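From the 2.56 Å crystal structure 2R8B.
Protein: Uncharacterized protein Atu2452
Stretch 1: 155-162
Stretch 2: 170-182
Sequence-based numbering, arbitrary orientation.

Stretch 1 155-162: LANVLIEQ
Stretch 2, residues 170-182: VLMHPLIPFEPKI

A helix can be held against a strand and the loop that follows it almost entirely by apolar packing, and Atu2452 offers a compact example. Residues 155-161 are helical, continuing a helix that begins earlier, with hydrogen bonds such as Leu-159 N to Leu-155 O (3.0 Å) and Glu-161 N to Asn-157 O (2.7 Å). Gln-162 leaves helical geometry at phi/psi -125/68. Residues 170-172 finish a strand near -105/115; His-173 then turns sharply at 57/63, and a largely extended loop runs on to Ile-182, with Pro-177 departing at -85/-20. The helix and strand axes approach to 9.7 Å, their directions 140° apart. Register is set by CA separations of 7.2 Å between Ala-156 and Leu-171 and 6.8 Å between Ile-160 and Pro-180, so the loop runs alongside the helix in the same general direction.

No hydrogen bond crosses the interface, which buries 453 Å² in total. Leu-171 (m, t) lies among three helix residues: its CD2 is 3.8 Å from Leu-155 CD2, and its CD1 is 4.2 Å from both Ala-156 CB and Leu-159 CD1. Leu-155 is t, p and Leu-159 m, t. The small Ala-156 side chain also receives Ile-176 (m, m), with CB 4.0 Å from Ile-176 CD1. One turn on, Ile-160 (m, t) places CD1 3.8 Å from Pro-180 CB. These van der Waals contacts between hydrocarbon groups gain by excluding water.

Other contacts involve polar side chains. Asn-157 (t, chi2 58°) brings OD1 3.6 Å from Phe-178 CZ, approaching the ring (p, chi2 84°) obliquely. Lys-181 (chi1 20°, p, chi3 -138°, p) passes Ile-160, CE lying 3.9 Å from Ile-160 CG2. Lys-181 NZ forms a long salt bridge of 3.9 Å with OE1 of Glu-161 (m, m, chi3 139°), opposite charges meeting at an exposed margin.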

# COMPACT_ATOMS: atom_id res chain seq x y z
N LEU A 155 3.22 0.76 -2.56
CA LEU A 155 2.25 -0.29 -2.76
C LEU A 155 1.69 -0.19 -4.17
O LEU A 155 1.56 -1.19 -4.87
CB LEU A 155 1.18 -0.22 -1.67
CG LEU A 155 -0.02 -1.15 -1.74
CD1 LEU A 155 0.40 -2.65 -1.81
CD2 LEU A 155 -1.00 -0.87 -0.56
N ALA A 156 1.36 1.03 -4.59
CA ALA A 156 0.93 1.24 -5.95
C ALA A 156 1.96 0.70 -6.94
O ALA A 156 1.59 -0.06 -7.83
CB ALA A 156 0.69 2.62 -6.18
N ASN A 157 3.24 1.01 -6.78
CA ASN A 157 4.27 0.50 -7.73
C ASN A 157 4.32 -1.06 -7.73
O ASN A 157 4.53 -1.69 -8.80
CB ASN A 157 5.65 1.12 -7.48
CG ASN A 157 6.59 0.99 -8.71
OD1 ASN A 157 6.28 1.46 -9.81
ND2 ASN A 157 7.76 0.39 -8.50
N VAL A 158 4.10 -1.68 -6.57
CA VAL A 158 4.01 -3.14 -6.58
C VAL A 158 2.84 -3.63 -7.43
O VAL A 158 3.01 -4.50 -8.28
CB VAL A 158 3.90 -3.76 -5.20
CG1 VAL A 158 3.84 -5.25 -5.39
CG2 VAL A 158 5.11 -3.39 -4.30
N LEU A 159 1.65 -3.05 -7.22
CA LEU A 159 0.49 -3.29 -8.09
C LEU A 159 0.81 -3.21 -9.56
O LEU A 159 0.23 -3.94 -10.38
CB LEU A 159 -0.59 -2.28 -7.79
CG LEU A 159 -1.08 -2.34 -6.34
CD1 LEU A 159 -2.19 -1.31 -6.11
CD2 LEU A 159 -1.53 -3.74 -5.92
N ILE A 160 1.72 -2.28 -9.91
CA ILE A 160 2.17 -2.09 -11.29
C ILE A 160 3.21 -3.09 -11.76
O ILE A 160 3.16 -3.54 -12.91
CB ILE A 160 2.71 -0.68 -11.47
CG1 ILE A 160 1.54 0.31 -11.52
CG2 ILE A 160 3.49 -0.57 -12.73
CD1 ILE A 160 1.90 1.70 -10.98
N GLU A 161 4.18 -3.43 -10.90
CA GLU A 161 5.32 -4.24 -11.36
C GLU A 161 5.06 -5.73 -11.18
O GLU A 161 5.62 -6.57 -11.90
CB GLU A 161 6.58 -3.83 -10.63
CG GLU A 161 6.96 -2.37 -10.82
CD GLU A 161 7.67 -2.11 -12.15
OE1 GLU A 161 7.40 -1.08 -12.82
OE2 GLU A 161 8.52 -2.94 -12.52
N GLN A 162 4.23 -6.06 -10.20
CA GLN A 162 3.84 -7.45 -9.91
C GLN A 162 2.34 -7.48 -9.97
O GLN A 162 1.68 -7.63 -8.93
CB GLN A 162 4.25 -7.83 -8.51
CG GLN A 162 5.60 -7.31 -8.10
CD GLN A 162 6.71 -8.20 -8.59
OE1 GLN A 162 7.39 -8.84 -7.79
NE2 GLN A 162 6.89 -8.28 -9.90
N VAL A 170 -5.63 -0.97 -0.54
CA VAL A 170 -6.20 0.35 -0.39
C VAL A 170 -5.12 1.39 -0.42
O VAL A 170 -4.10 1.28 0.27
CB VAL A 170 -7.24 0.47 0.75
CG1 VAL A 170 -7.40 -0.82 1.52
CG2 VAL A 170 -6.97 1.65 1.64
N LEU A 171 -5.29 2.36 -1.32
CA LEU A 171 -4.30 3.41 -1.46
C LEU A 171 -4.79 4.70 -0.84
O LEU A 171 -5.75 5.30 -1.31
CB LEU A 171 -3.97 3.60 -2.92
CG LEU A 171 -3.58 2.31 -3.66
CD1 LEU A 171 -3.41 2.60 -5.13
CD2 LEU A 171 -2.32 1.67 -3.11
N MSE A 172 -4.17 5.12 0.25
CA MSE A 172 -4.63 6.34 0.88
C MSE A 172 -3.79 7.52 0.47
O MSE A 172 -2.63 7.64 0.85
CB MSE A 172 -4.70 6.12 2.39
CG MSE A 172 -5.58 4.93 2.67
SE MSE A 172 -5.94 4.70 4.52
CE MSE A 172 -7.68 5.64 4.68
N HIS A 173 -4.37 8.39 -0.35
CA HIS A 173 -3.67 9.55 -0.81
C HIS A 173 -2.37 9.10 -1.49
O HIS A 173 -1.31 9.42 -1.01
CB HIS A 173 -3.38 10.49 0.36
CG HIS A 173 -4.62 11.02 1.02
ND1 HIS A 173 -5.10 12.29 0.81
CD2 HIS A 173 -5.49 10.44 1.88
CE1 HIS A 173 -6.21 12.47 1.50
NE2 HIS A 173 -6.47 11.36 2.16
N PRO A 174 -2.47 8.35 -2.60
CA PRO A 174 -1.30 8.07 -3.42
C PRO A 174 -0.88 9.27 -4.24
O PRO A 174 -1.68 10.22 -4.41
CB PRO A 174 -1.82 7.02 -4.40
CG PRO A 174 -3.25 7.41 -4.56
CD PRO A 174 -3.67 7.71 -3.17
N LEU A 175 0.34 9.22 -4.76
CA LEU A 175 0.91 10.23 -5.66
C LEU A 175 1.75 9.41 -6.62
O LEU A 175 2.77 8.89 -6.22
CB LEU A 175 1.85 11.14 -4.89
CG LEU A 175 2.36 12.46 -5.45
CD1 LEU A 175 3.81 12.73 -4.99
CD2 LEU A 175 2.23 12.58 -6.94
N ILE A 176 1.31 9.23 -7.86
CA ILE A 176 2.19 8.58 -8.84
C ILE A 176 2.34 9.54 -9.99
O ILE A 176 1.34 9.89 -10.62
CB ILE A 176 1.62 7.23 -9.31
CG1 ILE A 176 1.58 6.22 -8.16
CG2 ILE A 176 2.42 6.67 -10.42
CD1 ILE A 176 2.84 5.46 -7.94
N PRO A 177 3.59 9.99 -10.24
CA PRO A 177 4.00 11.07 -11.21
C PRO A 177 4.23 10.64 -12.65
O PRO A 177 4.23 11.48 -13.58
CB PRO A 177 5.34 11.57 -10.65
CG PRO A 177 5.91 10.34 -9.88
CD PRO A 177 4.74 9.46 -9.46
N PHE A 178 4.46 9.35 -12.82
CA PHE A 178 4.89 8.84 -14.10
C PHE A 178 3.69 8.09 -14.67
O PHE A 178 2.69 7.95 -14.01
CB PHE A 178 6.11 7.94 -13.93
CG PHE A 178 5.92 6.80 -12.95
CD1 PHE A 178 5.33 5.61 -13.34
CD2 PHE A 178 6.36 6.91 -11.64
CE1 PHE A 178 5.15 4.58 -12.45
CE2 PHE A 178 6.20 5.86 -10.74
CZ PHE A 178 5.60 4.70 -11.14
N GLU A 179 3.79 7.63 -15.90
CA GLU A 179 2.71 6.86 -16.51
C GLU A 179 3.17 5.43 -16.54
O GLU A 179 4.18 5.11 -17.19
CB GLU A 179 2.38 7.31 -17.93
CG GLU A 179 1.93 8.74 -18.00
CD GLU A 179 1.71 9.19 -19.43
OE1 GLU A 179 2.34 8.64 -20.36
OE2 GLU A 179 0.87 10.10 -19.62
N PRO A 180 2.45 4.58 -15.81
CA PRO A 180 2.71 3.17 -15.62
C PRO A 180 2.50 2.46 -16.92
O PRO A 180 1.55 2.76 -17.66
CB PRO A 180 1.63 2.78 -14.66
CG PRO A 180 1.34 4.07 -13.98
CD PRO A 180 1.30 5.02 -15.03
N LYS A 181 3.42 1.54 -17.22
CA LYS A 181 3.20 0.62 -18.32
C LYS A 181 2.25 -0.40 -17.72
O LYS A 181 2.34 -0.70 -16.53
CB LYS A 181 4.50 -0.01 -18.88
CG LYS A 181 5.74 0.03 -17.94
CD LYS A 181 5.59 -0.75 -16.56
CE LYS A 181 6.21 0.07 -15.39
NZ LYS A 181 5.68 1.48 -15.28
N ILE A 182 1.34 -0.90 -18.54
CA ILE A 182 0.17 -1.61 -18.04
C ILE A 182 0.30 -3.09 -18.28
O ILE A 182 0.40 -3.54 -19.41
CB ILE A 182 -1.14 -1.07 -18.68
CG1 ILE A 182 -1.31 0.44 -18.39
CG2 ILE A 182 -2.37 -1.92 -18.20
CD1 ILE A 182 -1.22 0.80 -16.86